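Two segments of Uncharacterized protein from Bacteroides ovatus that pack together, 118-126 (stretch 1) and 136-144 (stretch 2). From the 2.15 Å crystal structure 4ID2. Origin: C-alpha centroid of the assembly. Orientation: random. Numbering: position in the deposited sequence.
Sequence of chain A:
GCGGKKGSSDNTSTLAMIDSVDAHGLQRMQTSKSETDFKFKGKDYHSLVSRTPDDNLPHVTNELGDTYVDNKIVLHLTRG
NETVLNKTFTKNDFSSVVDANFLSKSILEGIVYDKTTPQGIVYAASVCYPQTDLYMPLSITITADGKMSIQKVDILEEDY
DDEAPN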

ATOM      1  N   PRO A 118      10.137  20.871  -4.111  1.00 60.01           N
ATOM      2  CA  PRO A 118       9.948  22.174  -4.785  1.00 61.77           C
ATOM      3  C   PRO A 118       8.589  22.818  -4.463  1.00 66.00           C
ATOM      4  O   PRO A 118       8.486  24.044  -4.457  1.00 65.88           O
ATOM      5  CB  PRO A 118      10.068  21.828  -6.274  1.00 65.45           C
ATOM      6  CG  PRO A 118      10.813  20.541  -6.314  1.00 69.56           C
ATOM      7  CD  PRO A 118      10.366  19.793  -5.092  1.00 62.40           C
ATOM      8  N   GLN A 119       7.559  21.990  -4.174  1.00 62.40           N
ATOM      9  CA  GLN A 119       6.229  22.475  -3.800  1.00 62.09           C
ATOM     10  C   GLN A 119       6.297  23.184  -2.450  1.00 63.83           C
ATOM     11  O   GLN A 119       5.918  24.350  -2.346  1.00 65.12           O
ATOM     12  CB  GLN A 119       5.193  21.325  -3.746  1.00 62.61           C
ATOM     13  CG  GLN A 119       4.569  20.990  -5.105  1.00 86.95           C
ATOM     14  CD  GLN A 119       5.545  20.399  -6.098  1.00114.49           C
ATOM     15  OE1 GLN A 119       6.510  19.713  -5.733  1.00110.27           O
ATOM     16  NE2 GLN A 119       5.297  20.614  -7.386  1.00111.73           N
ATOM     17  N   GLY A 120       6.821  22.489  -1.452  1.00 56.00           N
ATOM     18  CA  GLY A 120       6.958  23.046  -0.115  1.00 53.46           C
ATOM     19  C   GLY A 120       7.525  22.083   0.909  1.00 53.64           C
ATOM     20  O   GLY A 120       8.135  21.068   0.563  1.00 53.71           O
ATOM     21  N   ILE A 121       7.306  22.409   2.180  1.00 46.40           N
ATOM     22  CA  ILE A 121       7.743  21.628   3.330  1.00 43.88           C
ATOM     23  C   ILE A 121       6.698  20.547   3.542  1.00 46.83           C
ATOM     24  O   ILE A 121       5.547  20.883   3.794  1.00 45.84           O
ATOM     25  CB  ILE A 121       7.892  22.559   4.567  1.00 46.42           C
ATOM     26  CG1 ILE A 121       8.909  23.689   4.282  1.00 47.88           C
ATOM     27  CG2 ILE A 121       8.298  21.761   5.815  1.00 45.59           C
ATOM     28  CD1 ILE A 121       8.775  24.861   5.153  1.00 54.63           C
ATOM     29  N   VAL A 122       7.083  19.266   3.460  1.00 42.84           N
ATOM     30  CA  VAL A 122       6.149  18.151   3.589  1.00 41.25           C
ATOM     31  C   VAL A 122       6.224  17.533   4.978  1.00 43.32           C
ATOM     32  O   VAL A 122       7.313  17.229   5.466  1.00 43.37           O
ATOM     33  CB  VAL A 122       6.407  17.086   2.499  1.00 45.25           C
ATOM     34  CG1 VAL A 122       5.430  15.914   2.631  1.00 44.24           C
ATOM     35  CG2 VAL A 122       6.312  17.709   1.111  1.00 46.68           C
ATOM     36  N   TYR A 123       5.048  17.309   5.585  1.00 38.77           N
ATOM     37  CA  TYR A 123       4.894  16.652   6.879  1.00 37.25           C
ATOM     38  C   TYR A 123       4.172  15.348   6.686  1.00 43.04           C
ATOM     39  O   TYR A 123       3.205  15.305   5.934  1.00 43.57           O
ATOM     40  CB  TYR A 123       4.090  17.512   7.860  1.00 37.10           C
ATOM     41  CG  TYR A 123       4.847  18.698   8.407  1.00 38.47           C
ATOM     42  CD1 TYR A 123       5.021  19.849   7.648  1.00 41.34           C
ATOM     43  CD2 TYR A 123       5.373  18.682   9.694  1.00 38.14           C
ATOM     44  CE1 TYR A 123       5.756  20.929   8.133  1.00 42.77           C
ATOM     45  CE2 TYR A 123       6.102  19.758  10.191  1.00 39.25           C
ATOM     46  CZ  TYR A 123       6.267  20.892   9.416  1.00 47.83           C
ATOM     47  OH  TYR A 123       6.975  21.961   9.903  1.00 51.86           O
ATOM     48  N   ALA A 124       4.614  14.290   7.360  1.00 40.10           N
ATOM     49  CA  ALA A 124       3.911  13.017   7.325  1.00 40.52           C
ATOM     50  C   ALA A 124       2.879  13.092   8.417  1.00 45.88           C
ATOM     51  O   ALA A 124       3.198  13.570   9.505  1.00 45.26           O
ATOM     52  CB  ALA A 124       4.876  11.858   7.553  1.00 41.04           C
ATOM     53  N   ALA A 125       1.635  12.735   8.116  1.00 43.71           N
ATOM     54  CA  ALA A 125       0.543  12.785   9.086  1.00 43.22           C
ATOM     55  C   ALA A 125      -0.129  11.429   9.167  1.00 48.20           C
ATOM     56  O   ALA A 125      -0.138  10.689   8.181  1.00 48.36           O
ATOM     57  CB  ALA A 125      -0.461  13.850   8.689  1.00 44.32           C
ATOM     58  N   SER A 126      -0.667  11.082  10.335  1.00 44.38           N
ATOM     59  CA  SER A 126      -1.349   9.806  10.472  1.00 45.12           C
ATOM     60  C   SER A 126      -2.499   9.852  11.468  1.00 50.11           C
ATOM     61  O   SER A 126      -2.423  10.532  12.490  1.00 49.14           O
ATOM     62  CB  SER A 126      -0.367   8.715  10.898  1.00 48.30           C
ATOM     63  OG  SER A 126       0.316   9.059  12.092  1.00 56.27           O
TER
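Stretch 2 (136-144) MPLSITITA

Stretch 2 lies beside stretch 1 as its antiparallel neighbour in a β-sheet: strand 136-142 runs against strand 121-126, their N-to-C directions 146° apart and their axes approaching to 4.4 Å. The register is simple, since the numbers of each facing pair sum to 263.

Pro 118 stays out of reach, and the contact begins in the loop before the strand. Gln 119 O rests 3.6 Å from Thr 143 CG2. At Gly 120 the extended backbone comes so close that its CA is 3.4 Å from Ile 142 O; an ideal CB here would clash with that oxygen at 2.5 Å, so the absence of a side chain permits the approach.

Ile 121 opens the ladder, its N donating to Ile 142 O at 2.7 Å while Ile 142 N returns a bond to Ile 121 O at 2.8 Å. Val 122 faces Thr 141 in a non-hydrogen-bonded pair, CA to CA 4.4 Å. Tyr 123 pairs with Ile 140 through Tyr 123 N to Ile 140 O at 2.8 Å and Ile 140 N to Tyr 123 O at 3.0 Å. Its side chain shares a sheet face with Ile 140 and Ile 142, and Tyr 123 CE1 reaches Ile 142 CD1 at 3.8 Å.

Ala 124 sits opposite Ser 139 and gives little side-chain contact. Ala 125 bonds Leu 138 both ways, Ala 125 N to Leu 138 O at 2.9 Å and Leu 138 N to Ala 125 O at 2.8 Å; Ala 125 CB still packs 4.0 Å from Ile 140 CD1. Ser 126, facing Pro 137, closes the walk with its CA 3.5 Å from Met 136 O. The rule is alternation: the two-way bonded pairs put Ile 121, Tyr 123, Ala 125 and their partners on one largely apolar face, and the pairs between them turn their side chains, Ser and Thr among them, to the other.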

HETATM    1  N   MSE A 136      -3.539   5.179   8.971  1.00 46.53           N
HETATM    2  CA  MSE A 136      -3.666   5.654   7.606  1.00 44.57           C
HETATM    3  C   MSE A 136      -2.653   6.755   7.338  1.00 50.48           C
HETATM    4  O   MSE A 136      -2.704   7.783   7.995  1.00 49.34           O
HETATM    5  CB  MSE A 136      -5.082   6.165   7.372  1.00 46.11           C
HETATM    6  CG  MSE A 136      -5.316   6.689   5.978  1.00 51.18           C
HETATM    7 SE   MSE A 136      -7.132   7.298   5.883  0.75 57.61          SE
HETATM    8  CE  MSE A 136      -7.897   5.546   5.156  1.00 57.64           C
ATOM      9  N   PRO A 137      -1.761   6.580   6.347  1.00 49.74           N
ATOM     10  CA  PRO A 137      -0.785   7.637   6.045  1.00 48.74           C
ATOM     11  C   PRO A 137      -1.417   8.792   5.267  1.00 53.48           C
ATOM     12  O   PRO A 137      -2.197   8.567   4.338  1.00 55.10           O
ATOM     13  CB  PRO A 137       0.273   6.903   5.212  1.00 50.68           C
ATOM     14  CG  PRO A 137      -0.464   5.796   4.564  1.00 56.47           C
ATOM     15  CD  PRO A 137      -1.575   5.402   5.474  1.00 52.48           C
ATOM     16  N   LEU A 138      -1.125  10.027   5.689  1.00 48.76           N
ATOM     17  CA  LEU A 138      -1.610  11.266   5.064  1.00 48.46           C
ATOM     18  C   LEU A 138      -0.436  12.243   4.981  1.00 51.50           C
ATOM     19  O   LEU A 138       0.616  11.960   5.563  1.00 49.63           O
ATOM     20  CB  LEU A 138      -2.764  11.870   5.898  1.00 48.41           C
ATOM     21  CG  LEU A 138      -3.951  10.944   6.204  1.00 53.67           C
ATOM     22  CD1 LEU A 138      -4.577  11.259   7.559  1.00 53.75           C
ATOM     23  CD2 LEU A 138      -4.986  11.000   5.107  1.00 55.86           C
ATOM     24  N   SER A 139      -0.591  13.388   4.301  1.00 49.40           N
ATOM     25  CA  SER A 139       0.506  14.364   4.244  1.00 48.80           C
ATOM     26  C   SER A 139       0.008  15.813   4.221  1.00 52.12           C
ATOM     27  O   SER A 139      -1.101  16.077   3.764  1.00 52.65           O
ATOM     28  CB  SER A 139       1.397  14.109   3.037  1.00 52.42           C
ATOM     29  OG  SER A 139       0.638  14.126   1.845  1.00 60.76           O
ATOM     30  N   ILE A 140       0.819  16.733   4.797  1.00 47.27           N
ATOM     31  CA  ILE A 140       0.555  18.179   4.858  1.00 46.22           C
ATOM     32  C   ILE A 140       1.713  18.856   4.157  1.00 48.70           C
ATOM     33  O   ILE A 140       2.857  18.620   4.551  1.00 48.78           O
ATOM     34  CB  ILE A 140       0.432  18.696   6.322  1.00 48.38           C
ATOM     35  CG1 ILE A 140      -0.593  17.905   7.162  1.00 48.68           C
ATOM     36  CG2 ILE A 140       0.131  20.201   6.374  1.00 49.68           C
ATOM     37  CD1 ILE A 140      -0.211  17.865   8.605  1.00 51.79           C
ATOM     38  N   THR A 141       1.449  19.681   3.141  1.00 44.10           N
ATOM     39  CA  THR A 141       2.507  20.411   2.436  1.00 44.07           C
ATOM     40  C   THR A 141       2.322  21.890   2.735  1.00 47.38           C
ATOM     41  O   THR A 141       1.225  22.404   2.536  1.00 47.89           O
ATOM     42  CB  THR A 141       2.483  20.098   0.938  1.00 49.87           C
ATOM     43  OG1 THR A 141       2.574  18.682   0.774  1.00 45.64           O
ATOM     44  CG2 THR A 141       3.623  20.779   0.175  1.00 48.07           C
ATOM     45  N   ILE A 142       3.371  22.567   3.240  1.00 42.46           N
ATOM     46  CA  ILE A 142       3.309  23.994   3.571  1.00 42.56           C
ATOM     47  C   ILE A 142       4.321  24.731   2.706  1.00 46.98           C
ATOM     48  O   ILE A 142       5.497  24.360   2.699  1.00 45.20           O
ATOM     49  CB  ILE A 142       3.554  24.240   5.080  1.00 44.56           C
ATOM     50  CG1 ILE A 142       2.485  23.533   5.929  1.00 44.08           C
ATOM     51  CG2 ILE A 142       3.558  25.754   5.382  1.00 46.52           C
ATOM     52  CD1 ILE A 142       2.900  23.245   7.346  1.00 50.48           C
ATOM     53  N   THR A 143       3.880  25.783   1.985  1.00 44.93           N
ATOM     54  CA  THR A 143       4.788  26.557   1.131  1.00 46.32           C
ATOM     55  C   THR A 143       5.549  27.558   1.986  1.00 50.22           C
ATOM     56  O   THR A 143       5.210  27.751   3.150  1.00 47.46           O
ATOM     57  CB  THR A 143       4.026  27.272   0.008  1.00 52.99           C
ATOM     58  OG1 THR A 143       3.163  28.255   0.580  1.00 50.55           O
ATOM     59  CG2 THR A 143       3.231  26.311  -0.873  1.00 50.86           C
ATOM     60  N   ALA A 144       6.558  28.217   1.405  1.00 50.24           N
ATOM     61  CA  ALA A 144       7.349  29.214   2.123  1.00 51.91           C
ATOM     62  C   ALA A 144       6.494  30.415   2.573  1.00 60.00           C
ATOM     63  O   ALA A 144       6.772  30.985   3.632  1.00 60.14           O
ATOM     64  CB  ALA A 144       8.506  29.691   1.258  1.00 54.67           C
TER
HETATM   65  O   HOH W   1       7.571  27.000  -1.526  1.00 58.84           O